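PDB 3CPG: uncharacterized protein from Bifidobacterium adolescentis ATCC 15703, which probably binds pyridoxal 5'-phosphate and takes part in the homeostasis of this cofactor. Local coordinates for residues A[21-32]-A[260-268]; A[159-170]-A[195-206]. All coordinates share one frame; numbering follows the deposited sequence.

Contact 1: residues A[21-32]-A[260-268]; sequences RAREITDGVHRV and IVRVGTAIF. With ACT (acetate ion), chain B.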
loop_
_atom_site.group_PDB
_atom_site.type_symbol
_atom_site.label_atom_id
_atom_site.label_comp_id
_atom_site.label_asym_id
_atom_site.label_seq_id
_atom_site.Cartn_x
_atom_site.Cartn_y
_atom_site.Cartn_z
ATOM N N ARG A 21 -20.962 6.273 14.023
ATOM C CA ARG A 21 -20.025 6.043 12.924
ATOM C C ARG A 21 -18.638 5.709 13.470
ATOM O O ARG A 21 -17.957 4.816 12.963
ATOM C CB ARG A 21 -19.929 7.281 12.031
ATOM C CG ARG A 21 -19.014 7.102 10.824
ATOM C CD ARG A 21 -19.619 6.143 9.812
ATOM N NE ARG A 21 -18.697 5.866 8.713
ATOM C CZ ARG A 21 -18.355 4.642 8.321
ATOM N NH1 ARG A 21 -18.862 3.580 8.937
ATOM N NH2 ARG A 21 -17.493 4.483 7.327
ATOM N N ALA A 22 -18.216 6.438 14.499
ATOM C CA ALA A 22 -16.914 6.193 15.103
ATOM C C ALA A 22 -16.869 4.770 15.658
ATOM O O ALA A 22 -15.839 4.097 15.577
ATOM C CB ALA A 22 -16.649 7.201 16.210
ATOM N N ARG A 23 -17.984 4.311 16.226
ATOM C CA ARG A 23 -18.046 2.960 16.776
ATOM C C ARG A 23 -17.942 1.914 15.670
ATOM O O ARG A 23 -17.240 0.913 15.820
ATOM C CB ARG A 23 -19.349 2.736 17.558
ATOM C CG ARG A 23 -19.457 3.511 18.864
ATOM C CD ARG A 23 -20.522 2.908 19.781
ATOM N NE ARG A 23 -21.869 2.970 19.212
ATOM C CZ ARG A 23 -22.649 4.048 19.237
ATOM N NH1 ARG A 23 -22.226 5.167 19.807
ATOM N NH2 ARG A 23 -23.855 4.006 18.690
ATOM N N GLU A 24 -18.638 2.148 14.560
ATOM C CA GLU A 24 -18.614 1.216 13.435
ATOM C C GLU A 24 -17.190 1.027 12.928
ATOM O O GLU A 24 -16.742 -0.093 12.703
ATOM C CB GLU A 24 -19.473 1.735 12.279
ATOM C CG GLU A 24 -20.939 1.968 12.613
ATOM C CD GLU A 24 -21.736 2.428 11.408
ATOM O OE1 GLU A 24 -21.260 3.332 10.685
ATOM O OE2 GLU A 24 -22.844 1.893 11.184
ATOM N N ILE A 25 -16.487 2.138 12.739
ATOM C CA ILE A 25 -15.118 2.100 12.239
ATOM C C ILE A 25 -14.174 1.445 13.241
ATOM O O ILE A 25 -13.278 0.688 12.860
ATOM C CB ILE A 25 -14.635 3.527 11.898
ATOM C CG1 ILE A 25 -15.495 4.081 10.762
ATOM C CG2 ILE A 25 -13.153 3.524 11.498
ATOM C CD1 ILE A 25 -15.151 5.502 10.350
ATOM N N THR A 26 -14.383 1.723 14.522
ATOM C CA THR A 26 -13.540 1.151 15.559
ATOM C C THR A 26 -13.698 -0.367 15.591
ATOM O O THR A 26 -12.709 -1.099 15.675
ATOM C CB THR A 26 -13.884 1.742 16.935
ATOM O OG1 THR A 26 -13.613 3.150 16.929
ATOM C CG2 THR A 26 -13.057 1.079 18.025
ATOM N N ASP A 27 -14.940 -0.838 15.516
ATOM C CA ASP A 27 -15.201 -2.273 15.529
ATOM C C ASP A 27 -14.663 -2.901 14.250
ATOM O O ASP A 27 -14.174 -4.032 14.260
ATOM C CB ASP A 27 -16.702 -2.554 15.648
ATOM C CG ASP A 27 -17.265 -2.160 16.998
ATOM O OD1 ASP A 27 -16.501 -2.145 17.984
ATOM O OD2 ASP A 27 -18.480 -1.883 17.080
ATOM N N GLY A 28 -14.758 -2.157 13.152
ATOM C CA GLY A 28 -14.257 -2.649 11.878
ATOM C C GLY A 28 -12.763 -2.900 11.942
ATOM O O GLY A 28 -12.277 -3.949 11.506
ATOM N N VAL A 29 -12.026 -1.934 12.487
ATOM C CA VAL A 29 -10.580 -2.062 12.615
ATOM C C VAL A 29 -10.228 -3.216 13.541
ATOM O O VAL A 29 -9.337 -4.007 13.249
ATOM C CB VAL A 29 -9.939 -0.777 13.191
ATOM C CG1 VAL A 29 -8.463 -1.023 13.490
ATOM C CG2 VAL A 29 -10.083 0.366 12.208
ATOM N N HIS A 30 -10.930 -3.313 14.663
ATOM C CA HIS A 30 -10.653 -4.383 15.608
ATOM C C HIS A 30 -10.928 -5.757 15.007
ATOM O O HIS A 30 -10.149 -6.686 15.215
ATOM C CB HIS A 30 -11.462 -4.170 16.891
ATOM C CG HIS A 30 -11.014 -2.981 17.687
ATOM N ND1 HIS A 30 -11.736 -2.473 18.745
ATOM C CD2 HIS A 30 -9.903 -2.214 17.587
ATOM C CE1 HIS A 30 -11.088 -1.446 19.265
ATOM N NE2 HIS A 30 -9.972 -1.268 18.581
ATOM N N ARG A 31 -12.020 -5.890 14.255
ATOM C CA ARG A 31 -12.350 -7.173 13.631
ATOM C C ARG A 31 -11.273 -7.567 12.624
ATOM O O ARG A 31 -10.867 -8.726 12.550
ATOM C CB ARG A 31 -13.702 -7.111 12.908
ATOM C CG ARG A 31 -14.917 -7.287 13.801
ATOM C CD ARG A 31 -16.139 -7.680 12.976
ATOM N NE ARG A 31 -16.537 -6.635 12.038
ATOM C CZ ARG A 31 -17.185 -5.527 12.384
ATOM N NH1 ARG A 31 -17.512 -5.318 13.653
ATOM N NH2 ARG A 31 -17.509 -4.631 11.464
ATOM N N VAL A 32 -10.817 -6.592 11.846
ATOM C CA VAL A 32 -9.786 -6.836 10.847
ATOM C C VAL A 32 -8.466 -7.211 11.507
ATOM O O VAL A 32 -7.773 -8.114 11.044
ATOM C CB VAL A 32 -9.578 -5.597 9.942
ATOM C CG1 VAL A 32 -8.334 -5.780 9.070
ATOM C CG2 VAL A 32 -10.806 -5.395 9.058
ATOM N N ILE A 260 1.698 -6.772 3.787
ATOM C CA ILE A 260 0.815 -5.612 3.840
ATOM C C ILE A 260 -0.513 -5.972 3.190
ATOM O O ILE A 260 -0.550 -6.370 2.031
ATOM C CB ILE A 260 1.366 -4.391 3.065
ATOM C CG1 ILE A 260 2.670 -3.898 3.683
ATOM C CG2 ILE A 260 0.321 -3.263 3.079
ATOM C CD1 ILE A 260 3.288 -2.735 2.923
ATOM N N VAL A 261 -1.598 -5.858 3.947
ATOM C CA VAL A 261 -2.915 -6.124 3.392
ATOM C C VAL A 261 -3.581 -4.760 3.293
ATOM O O VAL A 261 -3.413 -3.927 4.181
ATOM C CB VAL A 261 -3.756 -7.071 4.283
ATOM C CG1 VAL A 261 -3.131 -8.463 4.280
ATOM C CG2 VAL A 261 -3.858 -6.525 5.702
ATOM N N ARG A 262 -4.298 -4.528 2.195
ATOM C CA ARG A 262 -4.979 -3.257 1.952
ATOM C C ARG A 262 -6.473 -3.466 2.161
ATOM O O ARG A 262 -7.140 -4.089 1.342
ATOM C CB ARG A 262 -4.703 -2.786 0.520
ATOM C CG ARG A 262 -3.224 -2.720 0.166
ATOM C CD ARG A 262 -3.017 -2.085 -1.201
ATOM N NE ARG A 262 -3.760 -2.785 -2.247
ATOM C CZ ARG A 262 -3.388 -3.937 -2.797
ATOM N NH1 ARG A 262 -2.270 -4.536 -2.411
ATOM N NH2 ARG A 262 -4.146 -4.497 -3.732
ATOM N N VAL A 263 -6.999 -2.921 3.254
ATOM C CA VAL A 263 -8.401 -3.116 3.593
ATOM C C VAL A 263 -9.254 -1.851 3.604
ATOM O O VAL A 263 -8.915 -0.857 4.250
ATOM C CB VAL A 263 -8.513 -3.805 4.974
ATOM C CG1 VAL A 263 -9.958 -4.181 5.262
ATOM C CG2 VAL A 263 -7.618 -5.042 5.006
ATOM N N GLY A 264 -10.372 -1.910 2.889
ATOM C CA GLY A 264 -11.282 -0.784 2.828
ATOM C C GLY A 264 -12.632 -1.115 3.438
ATOM O O GLY A 264 -12.946 -0.681 4.544
ATOM N N THR A 265 -13.420 -1.910 2.719
ATOM C CA THR A 265 -14.761 -2.289 3.154
ATOM C C THR A 265 -14.880 -2.907 4.549
ATOM O O THR A 265 -15.785 -2.553 5.311
ATOM C CB THR A 265 -15.403 -3.247 2.131
ATOM O OG1 THR A 265 -15.403 -2.623 0.842
ATOM C CG2 THR A 265 -16.829 -3.574 2.520
ATOM N N ALA A 266 -13.980 -3.823 4.893
ATOM C CA ALA A 266 -14.046 -4.466 6.201
ATOM C C ALA A 266 -13.891 -3.464 7.342
ATOM O O ALA A 266 -14.285 -3.739 8.478
ATOM C CB ALA A 266 -12.983 -5.553 6.310
ATOM N N ILE A 267 -13.319 -2.304 7.036
ATOM C CA ILE A 267 -13.112 -1.265 8.039
ATOM C C ILE A 267 -14.198 -0.200 8.011
ATOM O O ILE A 267 -14.818 0.102 9.035
ATOM C CB ILE A 267 -11.753 -0.547 7.835
ATOM C CG1 ILE A 267 -10.602 -1.499 8.171
ATOM C CG2 ILE A 267 -11.687 0.716 8.704
ATOM C CD1 ILE A 267 -9.234 -0.930 7.869
ATOM N N PHE A 268 -14.423 0.360 6.831
ATOM C CA PHE A 268 -15.392 1.430 6.649
ATOM C C PHE A 268 -16.781 0.985 6.199
ATOM O O PHE A 268 -17.709 1.801 6.172
ATOM C CB PHE A 268 -14.823 2.436 5.650
ATOM C CG PHE A 268 -13.512 3.026 6.078
ATOM C CD1 PHE A 268 -13.451 3.906 7.155
ATOM C CD2 PHE A 268 -12.331 2.687 5.420
ATOM C CE1 PHE A 268 -12.231 4.442 7.574
ATOM C CE2 PHE A 268 -11.109 3.216 5.832
ATOM C CZ PHE A 268 -11.060 4.098 6.915
HETATM C C ACT B . -11.652 -3.733 0.155
HETATM O O ACT B . -12.198 -2.648 0.248
HETATM O OXT ACT B . -10.873 -4.101 1.019
HETATM C CH3 ACT B . -11.942 -4.619 -1.031
HETATM O O HOH W 1 -17.572 0.907 9.364
HETATM O O HOH W 2 -15.460 -5.939 9.389
#
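Val-32 and Ala-266 meet where the packing is tight. Val-32 CG2 lies 3.5 Å from Ala-266 CB. The same methyl also touches Ile-267 CG1, and Val-32 reaches tip to tip toward Val-263. One turn back, Gly-28 lets the helix come in close: its CA is 3.6 Å from Ala-266 O, and a CB there would clash with Ile-267 O. Val-29 CG2 packs on Ile-267 CG2. That methyl of Ile-267 also lies over one face of the Phe-268 ring, while Ile-25 CD1 meets the ring at its edge, 4.0 Å from Phe-268 CD1. The helix 19-42 thus covers the end of strand 260-263 and the turn after it, in a TIM barrel of the alanine racemase type. On that turn, Gly-264 N and Thr-265 N each hold an acetate oxygen at 2.9 Å. Thr-247 OG1 adds a bond to the acetate. An anion held so is consistent with a phosphate site for the cofactor, whose predicted attachment point is Lys-57, unmodified here.

The other side is polar and wetter. Arg-21 NH2 gives a hydrogen bond of 2.9 Å to Phe-268 O, in the carbonyl plane and on a lone pair. A bend at chi2 (70°) turns the guanidinium back over the helix, with one face on Ile-25 CG1. NH1 forms a salt bridge with Glu-24 OE1, and NH2 another with Glu-63. With a leucine here, Phe-268 O would probably lose its donor, and Glu-24 and Glu-63 their positive mate. One water joins Arg-21 NH1 to Ile-267 O. A second accepts from Arg-31 NE and donates to Ala-266 O at 2.7 Å.

Contact 2: residues A[159-170]-A[195-206]; sequences ITVGVLLEVNES and GIELQGLMTIGA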
loop_
_atom_site.group_PDB
_atom_site.type_symbol
_atom_site.label_atom_id
_atom_site.label_comp_id
_atom_site.label_asym_id
_atom_site.label_seq_id
_atom_site.Cartn_x
_atom_site.Cartn_y
_atom_site.Cartn_z
ATOM N N ILE A 159 14.513 14.659 -3.292
ATOM C CA ILE A 159 14.073 13.638 -2.348
ATOM C C ILE A 159 14.111 12.233 -2.938
ATOM O O ILE A 159 14.428 12.040 -4.109
ATOM C CB ILE A 159 12.619 13.890 -1.898
ATOM C CG1 ILE A 159 11.680 13.745 -3.103
ATOM C CG2 ILE A 159 12.496 15.273 -1.275
ATOM C CD1 ILE A 159 10.199 13.716 -2.751
ATOM N N THR A 160 13.782 11.257 -2.097
ATOM C CA THR A 160 13.707 9.861 -2.506
ATOM C C THR A 160 12.321 9.391 -2.085
ATOM O O THR A 160 11.909 9.613 -0.948
ATOM C CB THR A 160 14.745 8.972 -1.788
ATOM O OG1 THR A 160 16.067 9.353 -2.184
ATOM C CG2 THR A 160 14.520 7.501 -2.151
ATOM N N VAL A 161 11.593 8.767 -3.001
ATOM C CA VAL A 161 10.264 8.270 -2.675
ATOM C C VAL A 161 10.271 6.752 -2.788
ATOM O O VAL A 161 10.953 6.187 -3.645
ATOM C CB VAL A 161 9.182 8.872 -3.625
ATOM C CG1 VAL A 161 9.428 8.429 -5.066
ATOM C CG2 VAL A 161 7.792 8.466 -3.156
ATOM N N GLY A 162 9.534 6.089 -1.907
ATOM C CA GLY A 162 9.477 4.643 -1.959
ATOM C C GLY A 162 8.535 4.199 -3.060
ATOM O O GLY A 162 7.602 4.918 -3.411
ATOM N N VAL A 163 8.789 3.027 -3.629
ATOM C CA VAL A 163 7.917 2.505 -4.673
ATOM C C VAL A 163 7.789 0.999 -4.561
ATOM O O VAL A 163 8.708 0.320 -4.099
ATOM C CB VAL A 163 8.446 2.809 -6.108
ATOM C CG1 VAL A 163 8.527 4.306 -6.343
ATOM C CG2 VAL A 163 9.805 2.153 -6.312
ATOM N N LEU A 164 6.631 0.489 -4.956
ATOM C CA LEU A 164 6.406 -0.947 -4.992
ATOM C C LEU A 164 6.122 -1.218 -6.459
ATOM O O LEU A 164 5.452 -0.421 -7.120
ATOM C CB LEU A 164 5.191 -1.374 -4.157
ATOM C CG LEU A 164 5.186 -1.110 -2.648
ATOM C CD1 LEU A 164 4.055 -1.913 -2.003
ATOM C CD2 LEU A 164 6.520 -1.511 -2.032
ATOM N N LEU A 165 6.660 -2.311 -6.982
ATOM C CA LEU A 165 6.408 -2.673 -8.369
ATOM C C LEU A 165 5.080 -3.411 -8.373
ATOM O O LEU A 165 4.928 -4.452 -7.725
ATOM C CB LEU A 165 7.518 -3.581 -8.909
ATOM C CG LEU A 165 7.244 -4.255 -10.260
ATOM C CD1 LEU A 165 6.965 -3.202 -11.335
ATOM C CD2 LEU A 165 8.444 -5.113 -10.640
ATOM N N GLU A 166 4.112 -2.850 -9.088
ATOM C CA GLU A 166 2.779 -3.427 -9.184
ATOM C C GLU A 166 2.780 -4.458 -10.297
ATOM O O GLU A 166 3.067 -4.129 -11.446
ATOM C CB GLU A 166 1.769 -2.327 -9.505
ATOM C CG GLU A 166 0.328 -2.782 -9.587
ATOM C CD GLU A 166 -0.578 -1.670 -10.075
ATOM O OE1 GLU A 166 -0.475 -1.295 -11.262
ATOM O OE2 GLU A 166 -1.380 -1.165 -9.270
ATOM N N VAL A 167 2.448 -5.698 -9.954
ATOM C CA VAL A 167 2.430 -6.776 -10.930
ATOM C C VAL A 167 1.011 -7.265 -11.183
ATOM O O VAL A 167 0.207 -7.372 -10.258
ATOM C CB VAL A 167 3.282 -7.974 -10.448
ATOM C CG1 VAL A 167 3.309 -9.059 -11.518
ATOM C CG2 VAL A 167 4.691 -7.512 -10.123
ATOM N N ASN A 168 0.715 -7.561 -12.444
ATOM C CA ASN A 168 -0.605 -8.053 -12.822
ATOM C C ASN A 168 -0.625 -9.560 -12.589
ATOM O O ASN A 168 0.034 -10.310 -13.307
ATOM C CB ASN A 168 -0.870 -7.752 -14.301
ATOM C CG ASN A 168 -2.227 -8.255 -14.773
ATOM O OD1 ASN A 168 -2.959 -8.911 -14.032
ATOM N ND2 ASN A 168 -2.562 -7.952 -16.022
ATOM N N GLU A 169 -1.371 -9.994 -11.577
ATOM C CA GLU A 169 -1.479 -11.415 -11.247
ATOM C C GLU A 169 -2.899 -11.916 -11.512
ATOM O O GLU A 169 -3.291 -12.980 -11.029
ATOM C CB GLU A 169 -1.140 -11.641 -9.768
ATOM C CG GLU A 169 0.244 -11.153 -9.356
ATOM C CD GLU A 169 1.354 -12.100 -9.780
ATOM O OE1 GLU A 169 1.075 -13.036 -10.561
ATOM O OE2 GLU A 169 2.508 -11.905 -9.333
ATOM N N SER A 170 -3.663 -11.152 -12.286
ATOM C CA SER A 170 -5.052 -11.502 -12.576
ATOM C C SER A 170 -5.234 -12.540 -13.675
ATOM O O SER A 170 -6.272 -13.200 -13.740
ATOM C CB SER A 170 -5.839 -10.254 -12.965
ATOM O OG SER A 170 -5.480 -9.820 -14.267
ATOM N N GLY A 195 16.517 8.717 -6.747
ATOM C CA GLY A 195 15.280 9.311 -6.273
ATOM C C GLY A 195 14.182 8.336 -5.888
ATOM O O GLY A 195 13.122 8.753 -5.420
ATOM N N ILE A 196 14.410 7.043 -6.096
ATOM C CA ILE A 196 13.410 6.052 -5.721
ATOM C C ILE A 196 14.022 4.873 -4.982
ATOM O O ILE A 196 15.189 4.519 -5.185
ATOM C CB ILE A 196 12.613 5.514 -6.944
ATOM C CG1 ILE A 196 13.561 4.933 -7.988
ATOM C CG2 ILE A 196 11.758 6.624 -7.543
ATOM C CD1 ILE A 196 12.845 4.409 -9.222
ATOM N N GLU A 197 13.228 4.286 -4.097
ATOM C CA GLU A 197 13.659 3.131 -3.328
ATOM C C GLU A 197 12.646 2.006 -3.522
ATOM O O GLU A 197 11.500 2.109 -3.085
ATOM C CB GLU A 197 13.760 3.476 -1.840
ATOM C CG GLU A 197 14.289 2.334 -0.987
ATOM C CD GLU A 197 14.398 2.690 0.484
ATOM O OE1 GLU A 197 13.358 2.733 1.174
ATOM O OE2 GLU A 197 15.532 2.932 0.950
ATOM N N LEU A 198 13.067 0.938 -4.187
ATOM C CA LEU A 198 12.187 -0.205 -4.416
ATOM C C LEU A 198 12.007 -0.926 -3.082
ATOM O O LEU A 198 12.952 -1.517 -2.557
ATOM C CB LEU A 198 12.816 -1.146 -5.439
ATOM C CG LEU A 198 12.065 -2.441 -5.733
ATOM C CD1 LEU A 198 10.680 -2.133 -6.287
ATOM C CD2 LEU A 198 12.876 -3.268 -6.716
ATOM N N GLN A 199 10.794 -0.889 -2.540
ATOM C CA GLN A 199 10.539 -1.502 -1.236
ATOM C C GLN A 199 9.756 -2.809 -1.258
ATOM O O GLN A 199 9.447 -3.368 -0.199
ATOM C CB GLN A 199 9.828 -0.485 -0.342
ATOM C CG GLN A 199 10.552 0.852 -0.301
ATOM C CD GLN A 199 9.773 1.931 0.424
ATOM O OE1 GLN A 199 8.553 2.022 0.297
ATOM N NE2 GLN A 199 10.482 2.771 1.170
ATOM N N GLY A 200 9.444 -3.295 -2.456
ATOM C CA GLY A 200 8.692 -4.530 -2.574
ATOM C C GLY A 200 7.786 -4.569 -3.793
ATOM O O GLY A 200 7.942 -3.773 -4.724
ATOM N N LEU A 201 6.847 -5.510 -3.788
ATOM C CA LEU A 201 5.901 -5.686 -4.885
ATOM C C LEU A 201 4.462 -5.529 -4.387
ATOM O O LEU A 201 4.194 -5.628 -3.193
ATOM C CB LEU A 201 6.072 -7.077 -5.503
ATOM C CG LEU A 201 7.491 -7.486 -5.923
ATOM C CD1 LEU A 201 7.475 -8.915 -6.444
ATOM C CD2 LEU A 201 8.019 -6.530 -6.976
HETATM N N MSE A 202 3.542 -5.295 -5.318
HETATM C CA MSE A 202 2.131 -5.125 -4.986
HETATM C C MSE A 202 1.277 -5.742 -6.082
HETATM O O MSE A 202 1.689 -5.799 -7.235
HETATM C CB MSE A 202 1.795 -3.625 -4.879
HETATM C CG MSE A 202 0.332 -3.286 -4.485
HETATM SE SE MSE A 202 -1.033 -3.335 -5.875
HETATM C CE MSE A 202 -1.188 -1.458 -6.192
ATOM N N THR A 203 0.099 -6.227 -5.719
ATOM C CA THR A 203 -0.812 -6.750 -6.726
ATOM C C THR A 203 -2.249 -6.606 -6.261
ATOM O O THR A 203 -2.546 -6.657 -5.064
ATOM C CB THR A 203 -0.560 -8.235 -7.073
ATOM O OG1 THR A 203 -1.335 -8.585 -8.228
ATOM C CG2 THR A 203 -0.988 -9.136 -5.928
ATOM N N ILE A 204 -3.133 -6.393 -7.225
ATOM C CA ILE A 204 -4.554 -6.271 -6.949
ATOM C C ILE A 204 -5.134 -7.690 -6.915
ATOM O O ILE A 204 -6.240 -7.916 -6.426
ATOM C CB ILE A 204 -5.239 -5.433 -8.043
ATOM C CG1 ILE A 204 -4.641 -4.022 -8.049
ATOM C CG2 ILE A 204 -6.742 -5.383 -7.806
ATOM C CD1 ILE A 204 -5.177 -3.127 -9.152
ATOM N N GLY A 205 -4.366 -8.646 -7.431
ATOM C CA GLY A 205 -4.797 -10.033 -7.436
ATOM C C GLY A 205 -5.796 -10.338 -8.529
ATOM O O GLY A 205 -5.754 -9.739 -9.602
ATOM N N ALA A 206 -6.695 -11.276 -8.252
ATOM C CA ALA A 206 -7.724 -11.670 -9.208
ATOM C C ALA A 206 -9.100 -11.574 -8.555
ATOM O O ALA A 206 -9.330 -12.151 -7.490
ATOM C CB ALA A 206 -7.472 -13.097 -9.687
HETATM O O HOH W 3 -2.040 -5.350 -9.815
HETATM O O HOH W 4 -3.395 -8.371 -10.500
#
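Gly-162 CA sits over one face of the Gln-199 amide, 3.6 Å from Gln-199 CD. At the edge of that amide, NE2 gives an in-plane bond of 2.9 Å to Glu-197 OE1. Gln-199 OE1 accepts a hydrogen bond from Thr-137 OG1. A CB on Gly-162 would clash with Gln-199 OE1. The strands 161-166 and 196-202 are parallel neighbours in the TIM barrel, joined through helix 183-191 as a beta-alpha-beta crossover. The register slips at Gln-199 and Gly-200, where one extra residue makes a beta bulge. Val-163 O takes Gln-199 N almost head-on, with a C=O...N angle of 168°. The next bond goes from Leu-165 N to Gly-200 O, and Gly-200 N is buried without a partner. Leu-164 CD2 covers this spot, 3.5 Å from Gly-200 N. Toward the helices, Leu-165 and Leu-201 lie side by side, and Leu-165 CB is 3.6 Å from Leu-201 CD2. On the face of Leu-164, Glu-166 runs alongside selenomethionine Met-202, and Glu-166 OE1 is bonded to Gln-122. Farther along, Thr-203 CB bears OG1 anti to the backbone N (chi1 -170°). From there OG1 donates to Val-167 O at 2.8 Å. It also accepts from Gly-205 N at 3.1 Å, which makes an ST turn.

In the fold
From the N terminus, helix 19-42 comes first and strand 51-55 follows it. The chain then winds through the barrel. Contact 2 closes a short loop on the way, 24 residues that hold helix 183-191. Contact 1 closes last, after 227 residues, when strand 260-263 returns to pair with 51-55 and residues up to Phe-268 meet the first helix. Contact 2 is therefore nested inside contact 1, and the two do not cross. Their centres are about 24 Å apart, yet both reach the same sheet. They touch where Arg-262 NH2 lies 3.0 Å from Thr-203 O, a probable hydrogen bond. Strand 241-243 pairs with 196-202, and Arg-262 also bonds to Ser-243.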